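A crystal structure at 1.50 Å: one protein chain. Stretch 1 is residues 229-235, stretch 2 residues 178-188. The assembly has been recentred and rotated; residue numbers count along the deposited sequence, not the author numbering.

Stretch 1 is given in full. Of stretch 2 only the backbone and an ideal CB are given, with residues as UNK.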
ATOM      1  N   ILE A 229      19.174   0.796  -1.436  1.00 16.67           N
ATOM      2  CA  ILE A 229      20.052   0.475  -2.576  1.00 16.42           C
ATOM      3  C   ILE A 229      20.436  -0.994  -2.573  1.00 15.24           C
ATOM      4  O   ILE A 229      20.382  -1.665  -3.602  1.00 16.31           O
ATOM      5  CB  ILE A 229      21.302   1.384  -2.571  1.00 18.43           C
ATOM      6  CG1 ILE A 229      20.893   2.829  -2.907  1.00 20.09           C
ATOM      7  CG2 ILE A 229      22.348   0.893  -3.562  1.00 21.49           C
ATOM      8  CD1 ILE A 229      21.986   3.861  -2.655  1.00 21.55           C
ATOM      9  N   ARG A 230      20.813  -1.496  -1.400  1.00 15.55           N
ATOM     10  CA  ARG A 230      21.209  -2.875  -1.250  1.00 16.22           C
ATOM     11  C   ARG A 230      20.061  -3.831  -1.601  1.00 15.93           C
ATOM     12  O   ARG A 230      20.240  -4.788  -2.361  1.00 16.89           O
ATOM     13  CB  ARG A 230      21.705  -3.107   0.186  1.00 18.32           C
ATOM     14  CG  ARG A 230      22.143  -4.513   0.486  1.00 19.86           C
ATOM     15  CD  ARG A 230      22.617  -4.657   1.930  1.00 20.33           C
ATOM     16  NE  ARG A 230      21.536  -4.404   2.886  1.00 18.78           N
ATOM     17  CZ  ARG A 230      21.431  -3.375   3.726  1.00 18.72           C
ATOM     18  NH1 ARG A 230      22.360  -2.424   3.802  1.00 21.00           N
ATOM     19  NH2 ARG A 230      20.366  -3.304   4.529  1.00 21.31           N
ATOM     20  N   ILE A 231      18.889  -3.587  -1.007  1.00 13.49           N
ATOM     21  CA  ILE A 231      17.730  -4.417  -1.274  1.00 13.11           C
ATOM     22  C   ILE A 231      17.316  -4.298  -2.747  1.00 13.13           C
ATOM     23  O   ILE A 231      16.987  -5.295  -3.390  1.00 13.41           O
ATOM     24  CB  ILE A 231      16.571  -4.036  -0.338  1.00 13.62           C
ATOM     25  CG1 ILE A 231      16.944  -4.382   1.120  1.00 15.16           C
ATOM     26  CG2 ILE A 231      15.286  -4.723  -0.773  1.00 12.77           C
ATOM     27  CD1 ILE A 231      16.083  -3.660   2.136  1.00 15.58           C
ATOM     28  N   ASN A 232      17.343  -3.091  -3.293  1.00 13.90           N
ATOM     29  CA  ASN A 232      17.029  -2.908  -4.708  1.00 14.00           C
ATOM     30  C   ASN A 232      17.950  -3.692  -5.632  1.00 15.23           C
ATOM     31  O   ASN A 232      17.490  -4.372  -6.547  1.00 15.79           O
ATOM     32  CB  ASN A 232      17.077  -1.457  -5.117  1.00 16.20           C
ATOM     33  CG  ASN A 232      16.623  -1.269  -6.550  1.00 17.01           C
ATOM     34  OD1 ASN A 232      15.525  -1.700  -6.919  1.00 16.87           O
ATOM     35  ND2 ASN A 232      17.476  -0.672  -7.375  1.00 17.98           N
ATOM     36  N   ASP A 233      19.252  -3.589  -5.388  1.00 15.84           N
ATOM     37  CA  ASP A 233      20.234  -4.326  -6.203  1.00 18.16           C
ATOM     38  C   ASP A 233      19.893  -5.824  -6.219  1.00 16.34           C
ATOM     39  O   ASP A 233      19.880  -6.455  -7.276  1.00 18.55           O
ATOM     40  CB  ASP A 233      21.639  -4.116  -5.658  1.00 19.51           C
ATOM     41  CG  ASP A 233      22.211  -2.757  -5.994  1.00 22.77           C
ATOM     42  OD1 ASP A 233      21.599  -1.985  -6.762  1.00 22.31           O
ATOM     43  OD2 ASP A 233      23.291  -2.455  -5.457  1.00 29.01           O
ATOM     44  N   TRP A 234      19.589  -6.387  -5.046  1.00 13.88           N
ATOM     45  CA  TRP A 234      19.216  -7.806  -4.966  1.00 14.50           C
ATOM     46  C   TRP A 234      17.931  -8.087  -5.752  1.00 14.53           C
ATOM     47  O   TRP A 234      17.821  -9.093  -6.471  1.00 14.52           O
ATOM     48  CB  TRP A 234      19.057  -8.263  -3.504  1.00 15.61           C
ATOM     49  CG  TRP A 234      18.695  -9.709  -3.381  1.00 16.76           C
ATOM     50  CD1 TRP A 234      19.557 -10.788  -3.309  1.00 16.59           C
ATOM     51  CD2 TRP A 234      17.378 -10.261  -3.357  1.00 15.90           C
ATOM     52  NE1 TRP A 234      18.848 -11.960  -3.239  1.00 18.54           N
ATOM     53  CE2 TRP A 234      17.509 -11.668  -3.265  1.00 17.00           C
ATOM     54  CE3 TRP A 234      16.100  -9.705  -3.357  1.00 15.29           C
ATOM     55  CZ2 TRP A 234      16.406 -12.511  -3.185  1.00 17.49           C
ATOM     56  CZ3 TRP A 234      15.001 -10.548  -3.286  1.00 15.93           C
ATOM     57  CH2 TRP A 234      15.161 -11.934  -3.223  1.00 16.19           C
ATOM     58  N   THR A 235      16.941  -7.218  -5.568  1.00 15.17           N
ATOM     59  CA  THR A 235      15.638  -7.429  -6.163  1.00 15.12           C
ATOM     60  C   THR A 235      15.712  -7.369  -7.692  1.00 15.01           C
ATOM     61  O   THR A 235      15.148  -8.221  -8.391  1.00 15.35           O
ATOM     62  CB  THR A 235      14.639  -6.423  -5.608  1.00 13.34           C
ATOM     63  OG1 THR A 235      14.664  -6.482  -4.163  1.00 14.05           O
ATOM     64  CG2 THR A 235      13.237  -6.741  -6.093  1.00 15.15           C
ATOM     65  N   UNK A 178      14.088  -8.943   8.599  1.00 12.90           N
ATOM     66  CA  UNK A 178      13.821 -10.113   7.738  1.00 12.57           C
ATOM     67  C   UNK A 178      14.811 -10.249   6.586  1.00 11.96           C
ATOM     68  O   UNK A 178      14.714 -11.178   5.798  1.00 13.79           O
ATOM     69  CB  UNK A 178      12.403 -10.027   7.170  1.00 12.57           C
ATOM     70  N   UNK A 179      15.731  -9.318   6.479  1.00 10.49           N
ATOM     71  CA  UNK A 179      16.802  -9.338   5.472  1.00 12.30           C
ATOM     72  C   UNK A 179      18.008 -10.105   6.015  1.00 14.09           C
ATOM     73  O   UNK A 179      18.473  -9.876   7.137  1.00 16.05           O
ATOM     74  CB  UNK A 179      17.207  -7.916   5.079  1.00 12.30           C
ATOM     75  N   UNK A 180      18.530 -10.991   5.203  1.00 12.21           N
ATOM     76  CA  UNK A 180      19.804 -11.653   5.506  1.00 13.48           C
ATOM     77  C   UNK A 180      20.383 -12.157   4.176  1.00 14.82           C
ATOM     78  O   UNK A 180      19.816 -11.895   3.114  1.00 15.10           O
ATOM     79  CB  UNK A 180      19.620 -12.797   6.505  1.00 13.48           C
ATOM     80  N   UNK A 181      21.523 -12.839   4.235  1.00 14.90           N
ATOM     81  CA  UNK A 181      22.202 -13.285   3.014  1.00 14.73           C
ATOM     82  C   UNK A 181      21.781 -14.642   2.454  1.00 15.01           C
ATOM     83  O   UNK A 181      22.403 -15.150   1.539  1.00 15.91           O
ATOM     84  CB  UNK A 181      23.708 -13.328   3.282  1.00 14.73           C
ATOM     85  N   UNK A 182      20.701 -15.214   2.983  1.00 14.31           N
ATOM     86  CA  UNK A 182      20.076 -16.389   2.345  1.00 14.04           C
ATOM     87  C   UNK A 182      19.600 -15.896   0.988  1.00 15.86           C
ATOM     88  O   UNK A 182      19.041 -14.805   0.883  1.00 16.48           O
ATOM     89  CB  UNK A 182      18.931 -16.973   3.175  1.00 14.04           C
ATOM     90  N   UNK A 183      19.890 -16.672  -0.055  1.00 15.66           N
ATOM     91  CA  UNK A 183      19.667 -16.254  -1.449  1.00 15.18           C
ATOM     92  C   UNK A 183      20.459 -15.017  -1.873  1.00 17.29           C
ATOM     93  O   UNK A 183      20.192 -14.448  -2.939  1.00 19.52           O
ATOM     94  CB  UNK A 183      18.177 -15.981  -1.663  1.00 15.18           C
ATOM     95  N   UNK A 184      21.428 -14.600  -1.059  1.00 16.87           N
ATOM     96  CA  UNK A 184      22.261 -13.457  -1.379  1.00 18.52           C
ATOM     97  C   UNK A 184      21.701 -12.107  -0.991  1.00 15.61           C
ATOM     98  O   UNK A 184      22.305 -11.082  -1.273  1.00 17.87           O
ATOM     99  CB  UNK A 184      22.542 -13.454  -2.883  1.00 18.52           C
ATOM    100  N   UNK A 185      20.573 -12.114  -0.287  1.00 15.67           N
ATOM    101  CA  UNK A 185      19.892 -10.883   0.067  1.00 15.36           C
ATOM    102  C   UNK A 185      18.396 -11.082   0.069  1.00 14.01           C
ATOM    103  O   UNK A 185      17.905 -12.195   0.023  1.00 14.52           O
ATOM    104  CB  UNK A 185      20.275  -9.757  -0.895  1.00 15.36           C
ATOM    105  N   UNK A 186      17.661  -9.977   0.125  1.00 14.89           N
ATOM    106  CA  UNK A 186      16.206 -10.053   0.106  1.00 14.03           C
ATOM    107  C   UNK A 186      15.623 -10.378   1.465  1.00 11.81           C
ATOM    108  O   UNK A 186      16.349 -10.650   2.440  1.00 12.56           O
ATOM    109  CB  UNK A 186      15.749 -11.101  -0.911  1.00 14.03           C
ATOM    110  N   UNK A 187      14.301 -10.332   1.514  1.00 11.48           N
ATOM    111  CA  UNK A 187      13.549 -10.370   2.767  1.00 13.68           C
ATOM    112  C   UNK A 187      12.491 -11.473   2.683  1.00 12.56           C
ATOM    113  O   UNK A 187      11.751 -11.564   1.715  1.00 13.17           O
ATOM    114  CB  UNK A 187      12.901  -9.015   3.058  1.00 13.68           C
ATOM    115  N   UNK A 188      12.436 -12.297   3.735  1.00 13.12           N
ATOM    116  CA  UNK A 188      11.470 -13.359   3.836  1.00 12.49           C
ATOM    117  C   UNK A 188      10.057 -12.817   3.818  1.00 10.95           C
ATOM    118  O   UNK A 188       9.803 -11.712   4.281  1.00 12.61           O
ATOM    119  CB  UNK A 188      11.710 -14.177   5.106  1.00 12.49           C
TER

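Position 178 has nothing of stretch 1 within 5.5 Å of its ideal CB, so the helix places no demand on it; phi/psi of -87/-2 is open to most residues. It is Gly-178, whose O accepts a hydrogen bond from the N of position 188 at 3.3 Å.

At position 179 the CA-to-CB bond points toward the helix, and the ideal CB lies 5.3 Å from Ile-231 CD1. Beyond it the Arg-230 guanidinium offers NE and NH2 along one edge. An apolar residue could cover the isoleucine, but a longer acid or amide could also reach the donors. The residue is Glu-179, extended with chi1 and chi2 both t. Its carboxylate pairs with the guanidinium in a two-pronged salt bridge: Arg-230 NE to Glu-179 OE2 and Arg-230 NH2 to Glu-179 OE1 are both 2.8 Å, with N-H...O angles of 169° and 168°. Such nearly straight bonds imply that the two planar groups meet edge on.

Positions 180, 181 and 182 have no stretch 1 atom within 5.5 Å of their ideal CB atoms, and many side chains would suit. Asp-180 serves its own loop: OD1 accepts from Val-182 N at 3.0 Å, and OD2 from the hydroxyl of position 188. Asn-181 and Val-182 make no contact with the helix.

Position 183 points toward the indole, its ideal CB 4.2 Å from Trp-234 CZ2. Its phi/psi of 61/12 is left-handed, where glycine, asparagine or aspartate would be easiest, although the space beside the ring also admits an apolar chain. Leu-183 accepts that backbone and sets its CB 4.2 Å from Trp-234 CZ2. The polar contact belongs to the backbone: Trp-234 NE1 donates to Leu-183 O at 2.8 Å and 171°, with the carbonyl oxygen near the ring plane.

Position 184, at phi/psi 85/6, would jam a CB against the preceding carbonyl oxygen, which by itself calls for glycine; the ideal CB is 4.0 Å from Trp-234 NE1, so the indole is not the obstacle. Gly-184 donates its N to Asn-181 O at 2.8 Å.

For positions 185 and 186 two lines of evidence agree. Phi/psi of 146/-168 and 81/174 each press a CB against the preceding carbonyl, and the ideal CB atoms clash with the indole, at 2.7 Å from Trp-234 CD1 for 185 and 2.5 Å from Trp-234 CH2 for 186. Glycine is the clear choice at both. Gly-185 CA sits 3.7 Å from the centroid of the five-membered ring of Trp-234, and Gly-186 CA 3.5 Å from that of the six-membered ring, 25° and 14° off the normal. These CH-pi contacts let bare backbone pack flat on the ring face.

Position 187 points sideways, with phi/psi of -128/132 that suits branched residues; a chain long enough to turn back could meet Ile-231. Ile-187 does so, its CD1 4.0 Å from Ile-231 CD1.

Position 188 is out of reach and permissive. Tyr-188 OH donates to Asp-180 OD2 at 2.7 Å, bracing the loop.

Stretch 2, residues 178-188: GEDNVLGGGIY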
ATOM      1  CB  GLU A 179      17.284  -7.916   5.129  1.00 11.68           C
ATOM      2  CG  GLU A 179      18.223  -7.862   3.935  1.00 13.72           C
ATOM      3  CD  GLU A 179      18.901  -6.526   3.694  1.00 15.15           C
ATOM      4  OE1 GLU A 179      18.660  -5.560   4.459  1.00 18.53           O
ATOM      5  OE2 GLU A 179      19.670  -6.434   2.702  1.00 15.62           O
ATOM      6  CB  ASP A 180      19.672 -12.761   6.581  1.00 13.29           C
ATOM      7  CG  ASP A 180      18.782 -13.900   6.133  1.00 14.90           C
ATOM      8  OD1 ASP A 180      18.665 -14.123   4.895  1.00 15.61           O
ATOM      9  OD2 ASP A 180      18.233 -14.582   7.008  1.00 15.79           O
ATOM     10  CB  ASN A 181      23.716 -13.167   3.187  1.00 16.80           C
ATOM     11  CG  ASN A 181      24.206 -11.771   2.891  1.00 26.84           C
ATOM     12  OD1 ASN A 181      24.970 -11.165   3.664  1.00 36.94           O
ATOM     13  ND2 ASN A 181      23.768 -11.243   1.763  1.00 33.11           N
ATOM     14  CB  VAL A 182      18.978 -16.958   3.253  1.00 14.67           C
ATOM     15  CG1 VAL A 182      18.174 -18.055   2.565  1.00 16.43           C
ATOM     16  CG2 VAL A 182      19.619 -17.482   4.550  1.00 14.81           C
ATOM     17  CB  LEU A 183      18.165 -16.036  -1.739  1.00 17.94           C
ATOM     18  CG  LEU A 183      17.287 -17.280  -1.593  1.00 18.01           C
ATOM     19  CD1 LEU A 183      15.836 -16.957  -1.908  1.00 17.49           C
ATOM     20  CD2 LEU A 183      17.758 -18.431  -2.467  1.00 21.59           C
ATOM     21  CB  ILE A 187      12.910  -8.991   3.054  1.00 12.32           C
ATOM     22  CG1 ILE A 187      14.012  -7.951   3.238  1.00 14.00           C
ATOM     23  CG2 ILE A 187      11.964  -9.017   4.279  1.00 11.87           C
ATOM     24  CD1 ILE A 187      13.527  -6.518   3.337  1.00 16.19           C
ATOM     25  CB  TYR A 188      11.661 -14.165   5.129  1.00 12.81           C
ATOM     26  CG  TYR A 188      13.005 -14.799   5.283  1.00 13.74           C
ATOM     27  CD1 TYR A 188      13.310 -16.016   4.671  1.00 13.71           C
ATOM     28  CD2 TYR A 188      13.980 -14.172   6.039  1.00 13.23           C
ATOM     29  CE1 TYR A 188      14.565 -16.577   4.822  1.00 14.22           C
ATOM     30  CE2 TYR A 188      15.228 -14.733   6.192  1.00 15.22           C
ATOM     31  CZ  TYR A 188      15.507 -15.928   5.579  1.00 13.14           C
ATOM     32  OH  TYR A 188      16.745 -16.472   5.737  1.00 14.54           O
TER
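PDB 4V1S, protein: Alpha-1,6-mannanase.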